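Local coordinates for protein transglutaminase elicitor (Phytophthora sojae, PDB 3TW5) that probably catalyses the cross-linking of protein glutamine and lysine side chains and is recognised as an elicitor of plant innate immunity, at residues K274-W279 with G301-Y306; P27-H32 with G237-E242; A61-K66 with N148-Q153. The protein carries 1 engineered substitution. One frame throughout, in Å; residues are numbered along the deposited sequence.

Contact 1. Residues K274-W279 with G301-Y306; sequences KSRLSW and GQYYYY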
loop_
_atom_site.group_PDB
_atom_site.type_symbol
_atom_site.label_atom_id
_atom_site.label_comp_id
_atom_site.label_asym_id
_atom_site.label_seq_id
_atom_site.Cartn_x
_atom_site.Cartn_y
_atom_site.Cartn_z
ATOM N N LYS A 274 -18.746 -1.269 -13.694
ATOM C CA LYS A 274 -17.450 -0.689 -13.983
ATOM C C LYS A 274 -17.154 0.311 -12.877
ATOM O O LYS A 274 -17.918 1.258 -12.662
ATOM C CB LYS A 274 -17.459 0.001 -15.347
ATOM C CG LYS A 274 -16.233 0.865 -15.633
ATOM C CD LYS A 274 -16.367 1.558 -16.980
ATOM C CE LYS A 274 -15.332 2.648 -17.149
ATOM N NZ LYS A 274 -15.384 3.244 -18.504
ATOM N N SER A 275 -16.054 0.079 -12.164
ATOM C CA SER A 275 -15.665 0.916 -11.030
ATOM C C SER A 275 -14.174 1.201 -11.055
ATOM O O SER A 275 -13.408 0.474 -11.687
ATOM C CB SER A 275 -16.055 0.253 -9.708
ATOM O OG SER A 275 -15.454 -1.021 -9.579
ATOM N N ARG A 276 -13.770 2.266 -10.368
ATOM C CA ARG A 276 -12.368 2.659 -10.318
ATOM C C ARG A 276 -11.859 2.748 -8.885
ATOM O O ARG A 276 -12.479 3.382 -8.026
ATOM C CB ARG A 276 -12.147 3.976 -11.069
ATOM C CG ARG A 276 -10.915 4.767 -10.642
ATOM C CD ARG A 276 -10.675 5.950 -11.551
ATOM N NE ARG A 276 -9.783 5.591 -12.646
ATOM C CZ ARG A 276 -8.535 6.036 -12.773
ATOM N NH1 ARG A 276 -8.026 6.878 -11.878
ATOM N NH2 ARG A 276 -7.798 5.644 -13.806
ATOM N N LEU A 277 -10.728 2.092 -8.644
ATOM C CA LEU A 277 -10.016 2.195 -7.382
ATOM C C LEU A 277 -8.920 3.242 -7.531
ATOM O O LEU A 277 -8.247 3.299 -8.559
ATOM C CB LEU A 277 -9.420 0.839 -7.000
ATOM C CG LEU A 277 -8.927 0.633 -5.564
ATOM C CD1 LEU A 277 -10.074 0.720 -4.570
ATOM C CD2 LEU A 277 -8.214 -0.704 -5.442
ATOM N N SER A 278 -8.751 4.077 -6.511
ATOM C CA SER A 278 -7.757 5.146 -6.554
ATOM C C SER A 278 -6.771 5.028 -5.398
ATOM O O SER A 278 -7.171 4.984 -4.236
ATOM C CB SER A 278 -8.438 6.516 -6.534
ATOM O OG SER A 278 -9.448 6.592 -7.523
ATOM N N TRP A 279 -5.484 4.980 -5.725
ATOM C CA TRP A 279 -4.445 4.835 -4.715
ATOM C C TRP A 279 -3.301 5.820 -4.899
ATOM O O TRP A 279 -3.155 6.433 -5.959
ATOM C CB TRP A 279 -3.908 3.405 -4.700
ATOM C CG TRP A 279 -3.260 2.984 -5.975
ATOM C CD1 TRP A 279 -1.964 3.189 -6.341
ATOM C CD2 TRP A 279 -3.873 2.268 -7.053
ATOM N NE1 TRP A 279 -1.727 2.646 -7.580
ATOM C CE2 TRP A 279 -2.882 2.075 -8.041
ATOM C CE3 TRP A 279 -5.165 1.770 -7.281
ATOM C CZ2 TRP A 279 -3.139 1.407 -9.241
ATOM C CZ3 TRP A 279 -5.420 1.105 -8.475
ATOM C CH2 TRP A 279 -4.409 0.932 -9.441
ATOM N N GLY A 301 -4.954 5.384 -10.497
ATOM C CA GLY A 301 -6.045 4.428 -10.375
ATOM C C GLY A 301 -6.171 3.446 -11.520
ATOM O O GLY A 301 -5.365 3.447 -12.450
ATOM N N GLN A 302 -7.193 2.603 -11.440
ATOM C CA GLN A 302 -7.459 1.596 -12.459
ATOM C C GLN A 302 -8.942 1.252 -12.499
ATOM O O GLN A 302 -9.607 1.206 -11.460
ATOM C CB GLN A 302 -6.639 0.335 -12.188
ATOM C CG GLN A 302 -6.620 -0.652 -13.337
ATOM C CD GLN A 302 -5.474 -1.634 -13.234
ATOM O OE1 GLN A 302 -5.418 -2.453 -12.313
ATOM N NE2 GLN A 302 -4.550 -1.561 -14.186
ATOM N N TYR A 303 -9.455 1.015 -13.701
ATOM C CA TYR A 303 -10.825 0.557 -13.857
ATOM C C TYR A 303 -10.900 -0.952 -13.689
ATOM O O TYR A 303 -9.954 -1.675 -14.015
ATOM C CB TYR A 303 -11.397 0.971 -15.215
ATOM C CG TYR A 303 -11.668 2.451 -15.344
ATOM C CD1 TYR A 303 -12.778 3.034 -14.737
ATOM C CD2 TYR A 303 -10.813 3.270 -16.080
ATOM C CE1 TYR A 303 -13.030 4.398 -14.857
ATOM C CE2 TYR A 303 -11.052 4.635 -16.207
ATOM C CZ TYR A 303 -12.161 5.193 -15.596
ATOM O OH TYR A 303 -12.394 6.545 -15.724
ATOM N N TYR A 304 -12.027 -1.412 -13.158
ATOM C CA TYR A 304 -12.298 -2.833 -13.012
ATOM C C TYR A 304 -13.699 -3.136 -13.505
ATOM O O TYR A 304 -14.642 -2.388 -13.237
ATOM C CB TYR A 304 -12.122 -3.280 -11.558
ATOM C CG TYR A 304 -10.726 -3.058 -11.029
ATOM C CD1 TYR A 304 -9.662 -3.851 -11.462
ATOM C CD2 TYR A 304 -10.464 -2.047 -10.107
ATOM C CE1 TYR A 304 -8.373 -3.646 -10.985
ATOM C CE2 TYR A 304 -9.176 -1.834 -9.620
ATOM C CZ TYR A 304 -8.138 -2.637 -10.064
ATOM O OH TYR A 304 -6.863 -2.434 -9.590
ATOM N N TYR A 305 -13.819 -4.237 -14.234
ATOM C CA TYR A 305 -15.064 -4.620 -14.877
ATOM C C TYR A 305 -15.457 -5.999 -14.375
ATOM O O TYR A 305 -14.663 -6.941 -14.435
ATOM C CB TYR A 305 -14.899 -4.622 -16.402
ATOM C CG TYR A 305 -14.115 -3.438 -16.930
ATOM C CD1 TYR A 305 -14.759 -2.255 -17.296
ATOM C CD2 TYR A 305 -12.725 -3.496 -17.047
ATOM C CE1 TYR A 305 -14.039 -1.163 -17.773
ATOM C CE2 TYR A 305 -11.995 -2.413 -17.519
ATOM C CZ TYR A 305 -12.657 -1.250 -17.880
ATOM O OH TYR A 305 -11.931 -0.176 -18.349
ATOM N N TYR A 306 -16.682 -6.110 -13.875
ATOM C CA TYR A 306 -17.161 -7.363 -13.319
ATOM C C TYR A 306 -18.678 -7.489 -13.342
ATOM O O TYR A 306 -19.402 -6.491 -13.321
ATOM C CB TYR A 306 -16.626 -7.566 -11.891
ATOM C CG TYR A 306 -16.724 -6.360 -10.977
ATOM C CD1 TYR A 306 -15.692 -5.422 -10.911
ATOM C CD2 TYR A 306 -17.839 -6.170 -10.161
ATOM C CE1 TYR A 306 -15.775 -4.316 -10.068
ATOM C CE2 TYR A 306 -17.930 -5.069 -9.310
ATOM C CZ TYR A 306 -16.896 -4.147 -9.270
ATOM O OH TYR A 306 -16.985 -3.062 -8.432
#
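Strands 269-280 and 299-310 are antiparallel neighbours in the large sheet, and here Ser275 pairs with Tyr304 and Leu277 with Gln302 through two backbone hydrogen bonds each. On the face with Lys274, Arg276 and Tyr303, two cations lie against an aromatic ring: Lys274 NZ sits 4.6 Å from the Tyr303 centroid over one side of the ring, and Arg276 CZ lies 4.9 Å from it on the other. The Lys274 chain, fully extended beyond CG, also runs beside Tyr305, with CD 3.7 Å from Tyr305 CE1. Arg276 bends at chi3 (-92°), and its guanidinium lies over the backbone of Gly301, which has no side chain there. On the other face Tyr304 offers its edge to Leu277, CE2 meeting Leu277 CB at 3.8 Å. Trp279 lays its six-membered ring over Gly301 CA, a CH-pi contact 4.0 Å from the centroid, while its CH2 touches Gln302 CB at 3.6 Å. Ser275 OG, near the edge of the Tyr306 ring, shares a 2.8 Å hydrogen bond with Tyr306 OH, which has His206 ND1 of helix 202-215 as a further partner. An electron-rich ring between two cations would probably ease their mutual repulsion.

Contact 2. Residues P27-H32 with G237-E242; sequences PTVGVH and GFKVYE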
loop_
_atom_site.group_PDB
_atom_site.type_symbol
_atom_site.label_atom_id
_atom_site.label_comp_id
_atom_site.label_asym_id
_atom_site.label_seq_id
_atom_site.Cartn_x
_atom_site.Cartn_y
_atom_site.Cartn_z
ATOM N N PRO A 27 -23.113 2.649 -1.295
ATOM C CA PRO A 27 -22.702 3.900 -1.926
ATOM C C PRO A 27 -21.958 3.638 -3.233
ATOM O O PRO A 27 -21.383 2.561 -3.416
ATOM C CB PRO A 27 -21.765 4.526 -0.888
ATOM C CG PRO A 27 -21.270 3.382 -0.081
ATOM C CD PRO A 27 -22.406 2.414 -0.023
ATOM N N THR A 28 -21.988 4.611 -4.136
ATOM C CA THR A 28 -21.331 4.484 -5.433
ATOM C C THR A 28 -20.049 5.311 -5.468
ATOM O O THR A 28 -19.342 5.344 -6.476
ATOM C CB THR A 28 -22.262 4.916 -6.583
ATOM O OG1 THR A 28 -22.617 6.293 -6.419
ATOM C CG2 THR A 28 -23.527 4.070 -6.595
ATOM N N VAL A 29 -19.767 5.980 -4.354
ATOM C CA VAL A 29 -18.558 6.784 -4.196
ATOM C C VAL A 29 -18.136 6.815 -2.721
ATOM O O VAL A 29 -18.971 6.962 -1.821
ATOM C CB VAL A 29 -18.736 8.226 -4.772
ATOM C CG1 VAL A 29 -19.878 8.978 -4.069
ATOM C CG2 VAL A 29 -17.430 9.017 -4.707
ATOM N N GLY A 30 -16.839 6.648 -2.491
ATOM C CA GLY A 30 -16.272 6.740 -1.155
ATOM C C GLY A 30 -14.855 7.259 -1.244
ATOM O O GLY A 30 -14.007 6.637 -1.880
ATOM N N VAL A 31 -14.609 8.410 -0.625
ATOM C CA VAL A 31 -13.273 9.004 -0.583
ATOM C C VAL A 31 -12.816 9.129 0.868
ATOM O O VAL A 31 -13.562 9.612 1.726
ATOM C CB VAL A 31 -13.225 10.385 -1.289
ATOM C CG1 VAL A 31 -11.879 11.070 -1.068
ATOM C CG2 VAL A 31 -13.499 10.235 -2.781
ATOM N N HIS A 32 -11.593 8.681 1.137
ATOM C CA HIS A 32 -11.032 8.769 2.474
ATOM C C HIS A 32 -10.295 10.086 2.685
ATOM O O HIS A 32 -9.345 10.401 1.969
ATOM C CB HIS A 32 -10.107 7.588 2.762
ATOM C CG HIS A 32 -9.615 7.550 4.173
ATOM N ND1 HIS A 32 -8.348 7.956 4.529
ATOM C CD2 HIS A 32 -10.234 7.188 5.321
ATOM C CE1 HIS A 32 -8.201 7.830 5.837
ATOM N NE2 HIS A 32 -9.332 7.366 6.340
ATOM N N GLY A 237 -9.577 6.223 -2.630
ATOM C CA GLY A 237 -10.996 6.218 -2.956
ATOM C C GLY A 237 -11.480 5.137 -3.898
ATOM O O GLY A 237 -10.693 4.473 -4.572
ATOM N N PHE A 238 -12.799 4.981 -3.937
ATOM C CA PHE A 238 -13.469 4.000 -4.777
ATOM C C PHE A 238 -14.732 4.628 -5.359
ATOM O O PHE A 238 -15.575 5.143 -4.615
ATOM C CB PHE A 238 -13.810 2.759 -3.945
ATOM C CG PHE A 238 -14.746 1.795 -4.622
ATOM C CD1 PHE A 238 -14.273 0.894 -5.569
ATOM C CD2 PHE A 238 -16.094 1.766 -4.286
ATOM C CE1 PHE A 238 -15.137 -0.013 -6.185
ATOM C CE2 PHE A 238 -16.966 0.864 -4.896
ATOM C CZ PHE A 238 -16.487 -0.026 -5.846
ATOM N N LYS A 239 -14.853 4.595 -6.684
ATOM C CA LYS A 239 -16.029 5.145 -7.360
ATOM C C LYS A 239 -16.615 4.170 -8.378
ATOM O O LYS A 239 -15.888 3.585 -9.178
ATOM C CB LYS A 239 -15.706 6.483 -8.031
ATOM C CG LYS A 239 -16.937 7.232 -8.517
ATOM C CD LYS A 239 -16.588 8.550 -9.185
ATOM C CE LYS A 239 -17.862 9.301 -9.557
ATOM N NZ LYS A 239 -17.593 10.689 -10.024
ATOM N N VAL A 240 -17.934 4.001 -8.320
ATOM C CA VAL A 240 -18.670 3.196 -9.285
ATOM C C VAL A 240 -19.055 4.088 -10.463
ATOM O O VAL A 240 -19.746 5.097 -10.291
ATOM C CB VAL A 240 -19.936 2.561 -8.659
ATOM C CG1 VAL A 240 -20.679 1.706 -9.680
ATOM C CG2 VAL A 240 -19.573 1.730 -7.436
ATOM N N TYR A 241 -18.595 3.715 -11.652
ATOM C CA TYR A 241 -18.827 4.504 -12.858
ATOM C C TYR A 241 -20.041 4.035 -13.658
ATOM O O TYR A 241 -20.639 4.819 -14.392
ATOM C CB TYR A 241 -17.578 4.502 -13.740
ATOM C CG TYR A 241 -16.536 5.526 -13.344
ATOM C CD1 TYR A 241 -15.798 5.389 -12.167
ATOM C CD2 TYR A 241 -16.277 6.628 -14.157
ATOM C CE1 TYR A 241 -14.836 6.331 -11.804
ATOM C CE2 TYR A 241 -15.315 7.574 -13.806
ATOM C CZ TYR A 241 -14.600 7.419 -12.630
ATOM O OH TYR A 241 -13.651 8.353 -12.286
ATOM N N GLU A 242 -20.399 2.762 -13.514
ATOM C CA GLU A 242 -21.529 2.197 -14.243
ATOM C C GLU A 242 -22.139 0.983 -13.546
ATOM O O GLU A 242 -21.426 0.067 -13.131
ATOM C CB GLU A 242 -21.107 1.812 -15.666
ATOM C CG GLU A 242 -22.272 1.491 -16.595
ATOM C CD GLU A 242 -21.847 0.778 -17.865
ATOM O OE1 GLU A 242 -20.876 1.222 -18.518
ATOM O OE2 GLU A 242 -22.501 -0.227 -18.215
#
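Gly30 and Phe238 form an antiparallel hydrogen-bonded pair at the heart of this contact, where strand 29-31 runs antiparallel to segment 237-242, their axes 4.8 Å apart at closest and 167° between their directions. Gly30 N gives a bond to Phe238 O and receives one at its own O from Phe238 N, each 2.9 Å long. A third bond, from Val240 N to Thr28 O, is 2.7 Å long and nearly straight at the hydrogen, though its donor is tilted 26° from the carbonyl plane. It extends the pairing into the residues just before the strand.

The side chains divide between two environments. Val29, Val31 and Lys239 lie on the exposed face; Val29 CG2 approaches Lys239 CG at 4.2 Å, and the aliphatic part of the lysine lies close to Thr28 O while its extended chain carries the ammonium away. On the other face Phe238 meets Ser209 and His206 of helix 202-215, and Gly30 adds no side chain beside it. Val240, also against His206, meets Thr28 with both its CB and one methyl: CB is 3.9 Å from Thr28 CB, and CG2, anti to the carbonyl carbon, is 3.8 Å from Thr28 CA. Just beyond, Tyr241 and Glu242 both face Lys274, forming a classic beta bulge in the long strand.

With few side-chain contacts across the pair, the main chain does most of the joining: three backbone hydrogen bonds add a strand from near the N-terminus to the sheet, and beta-branched valines suit its extended backbone.

Contact 3. Residues A61-K66 with N148-Q153; sequences AEKYAK and NGVTFQ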
loop_
_atom_site.group_PDB
_atom_site.type_symbol
_atom_site.label_atom_id
_atom_site.label_comp_id
_atom_site.label_asym_id
_atom_site.label_seq_id
_atom_site.Cartn_x
_atom_site.Cartn_y
_atom_site.Cartn_z
ATOM N N ALA A 61 18.727 8.373 7.893
ATOM C CA ALA A 61 19.389 7.546 8.895
ATOM C C ALA A 61 20.461 8.332 9.648
ATOM O O ALA A 61 20.448 8.376 10.882
ATOM C CB ALA A 61 19.987 6.315 8.250
ATOM N N GLU A 62 21.371 8.958 8.898
ATOM C CA GLU A 62 22.452 9.767 9.467
ATOM C C GLU A 62 21.923 10.901 10.337
ATOM O O GLU A 62 22.485 11.196 11.391
ATOM C CB GLU A 62 23.345 10.326 8.356
ATOM C CG GLU A 62 24.478 11.231 8.847
ATOM C CD GLU A 62 25.557 11.466 7.805
ATOM O OE1 GLU A 62 25.588 10.740 6.786
ATOM O OE2 GLU A 62 26.383 12.379 8.013
ATOM N N LYS A 63 20.840 11.529 9.886
ATOM C CA LYS A 63 20.202 12.610 10.631
ATOM C C LYS A 63 19.610 12.118 11.950
ATOM O O LYS A 63 19.669 12.823 12.960
ATOM C CB LYS A 63 19.130 13.294 9.782
ATOM C CG LYS A 63 19.681 14.185 8.685
ATOM C CD LYS A 63 18.568 14.960 8.011
ATOM C CE LYS A 63 19.108 15.883 6.941
ATOM N NZ LYS A 63 18.008 16.622 6.278
ATOM N N TYR A 64 19.050 10.908 11.933
ATOM C CA TYR A 64 18.498 10.293 13.140
ATOM C C TYR A 64 19.598 9.967 14.148
ATOM O O TYR A 64 19.443 10.224 15.344
ATOM C CB TYR A 64 17.684 9.035 12.807
ATOM C CG TYR A 64 17.058 8.380 14.024
ATOM C CD1 TYR A 64 15.845 8.837 14.539
ATOM C CD2 TYR A 64 17.689 7.315 14.669
ATOM C CE1 TYR A 64 15.272 8.244 15.664
ATOM C CE2 TYR A 64 17.126 6.717 15.796
ATOM C CZ TYR A 64 15.917 7.185 16.286
ATOM O OH TYR A 64 15.357 6.595 17.396
ATOM N N ALA A 65 20.699 9.401 13.658
ATOM C CA ALA A 65 21.849 9.090 14.498
ATOM C C ALA A 65 22.394 10.344 15.184
ATOM O O ALA A 65 22.530 10.375 16.409
ATOM C CB ALA A 65 22.933 8.399 13.683
ATOM N N LYS A 66 22.676 11.377 14.389
ATOM C CA LYS A 66 23.222 12.641 14.892
ATOM C C LYS A 66 22.358 13.294 15.973
ATOM O O LYS A 66 22.878 13.764 16.986
ATOM C CB LYS A 66 23.437 13.628 13.742
ATOM C CG LYS A 66 24.653 13.347 12.874
ATOM C CD LYS A 66 24.783 14.397 11.776
ATOM C CE LYS A 66 26.084 14.245 11.004
ATOM N NZ LYS A 66 26.227 15.288 9.944
ATOM N N ASN A 148 18.196 18.956 18.249
ATOM C CA ASN A 148 19.631 18.864 18.562
ATOM C C ASN A 148 20.551 19.233 17.389
ATOM O O ASN A 148 21.496 18.508 17.065
ATOM C CB ASN A 148 19.991 17.493 19.157
ATOM C CG ASN A 148 19.301 17.231 20.491
ATOM O OD1 ASN A 148 18.943 18.160 21.222
ATOM N ND2 ASN A 148 19.110 15.954 20.814
ATOM N N GLY A 149 20.249 20.363 16.753
ATOM C CA GLY A 149 21.109 20.936 15.721
ATOM C C GLY A 149 20.966 20.356 14.327
ATOM O O GLY A 149 21.597 20.846 13.386
ATOM N N VAL A 150 20.152 19.313 14.182
ATOM C CA VAL A 150 19.913 18.718 12.861
ATOM C C VAL A 150 18.470 18.937 12.385
ATOM O O VAL A 150 17.512 18.722 13.137
ATOM C CB VAL A 150 20.360 17.217 12.789
ATOM C CG1 VAL A 150 19.604 16.368 13.769
ATOM C CG2 VAL A 150 20.207 16.664 11.380
ATOM N N THR A 151 18.342 19.395 11.139
ATOM C CA THR A 151 17.045 19.654 10.520
ATOM C C THR A 151 16.521 18.393 9.845
ATOM O O THR A 151 17.188 17.810 8.983
ATOM C CB THR A 151 17.123 20.814 9.494
ATOM O OG1 THR A 151 17.607 21.994 10.142
ATOM C CG2 THR A 151 15.752 21.110 8.886
ATOM N N PHE A 152 15.328 17.974 10.260
ATOM C CA PHE A 152 14.629 16.860 9.638
ATOM C C PHE A 152 13.592 17.386 8.659
ATOM O O PHE A 152 12.688 18.133 9.040
ATOM C CB PHE A 152 13.941 15.995 10.694
ATOM C CG PHE A 152 14.888 15.190 11.534
ATOM C CD1 PHE A 152 15.289 13.920 11.131
ATOM C CD2 PHE A 152 15.373 15.695 12.736
ATOM C CE1 PHE A 152 16.163 13.169 11.907
ATOM C CE2 PHE A 152 16.246 14.952 13.516
ATOM C CZ PHE A 152 16.641 13.686 13.101
ATOM N N GLN A 153 13.734 17.004 7.395
ATOM C CA GLN A 153 12.755 17.356 6.378
ATOM C C GLN A 153 11.535 16.444 6.508
ATOM O O GLN A 153 11.660 15.319 6.993
ATOM C CB GLN A 153 13.372 17.242 4.981
ATOM C CG GLN A 153 14.545 18.195 4.719
ATOM C CD GLN A 153 14.160 19.668 4.798
ATOM O OE1 GLN A 153 14.887 20.478 5.370
ATOM N NE2 GLN A 153 13.016 20.018 4.224
#
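Lys63 is the first residue of the helical segment 61-66 to meet strand 150-152, and it makes most of the contact. Its CG packs on Val150 CG2 at 3.7 Å, and its CB rests 3.7 Å from Phe152 CE1, so the aliphatic part of the chain touches two apolar residues. CG lies anti to the carbonyl carbon (chi1 -74°), and the rest of the chain is extended, taking NZ to a 3.1 Å hydrogen bond with Thr151 O. NZ also makes a salt bridge with Asp156 of helix 154-167. Tyr64 points its CB away from the strand; its side chain touches Leu160, and its hydroxyl bonds Ser351 N, but its backbone N stands 3.7 Å from Phe152 CE1, at the edge of that ring. One turn after Glu62, Lys66 NZ lies 3.5 Å from Glu62 OE2 in a salt bridge on the same helix. Gln153, the N-cap of helix 154-167, gives its backbone N to Asp156 OD2, one half of a capping box. Asp156 therefore serves the helix start and the lysine together. A long amphipathic side chain suits this place: its methylenes cover apolar groups, and its ammonium is satisfied by a carbonyl and a carboxylate, whose negative charge would probably stabilise its protonated form.

Contacts 1 and 2 belong to one antiparallel sheet, their centres 9 Å apart, because strand 269-280 of the first lies next to strand 232-246 of the second. Backbone hydrogen bonds join them, among them probable ones from Tyr241 N to Lys274 O (2.7 Å) and from Arg276 N to Lys239 O (2.8 Å). The Tyr241 ring meets Tyr303 edge-to-face on one face; across the sheet, His206 of helix 202-215 touches residues of both contacts. Contact 3, joining helix 60-67 to the small sheet of strands 145-147 and 150-152, is nested in sequence within the loop that contact 2 closes. The centres of contacts 1 and 3 are about 41 Å apart, on opposite sides of the chain's centre.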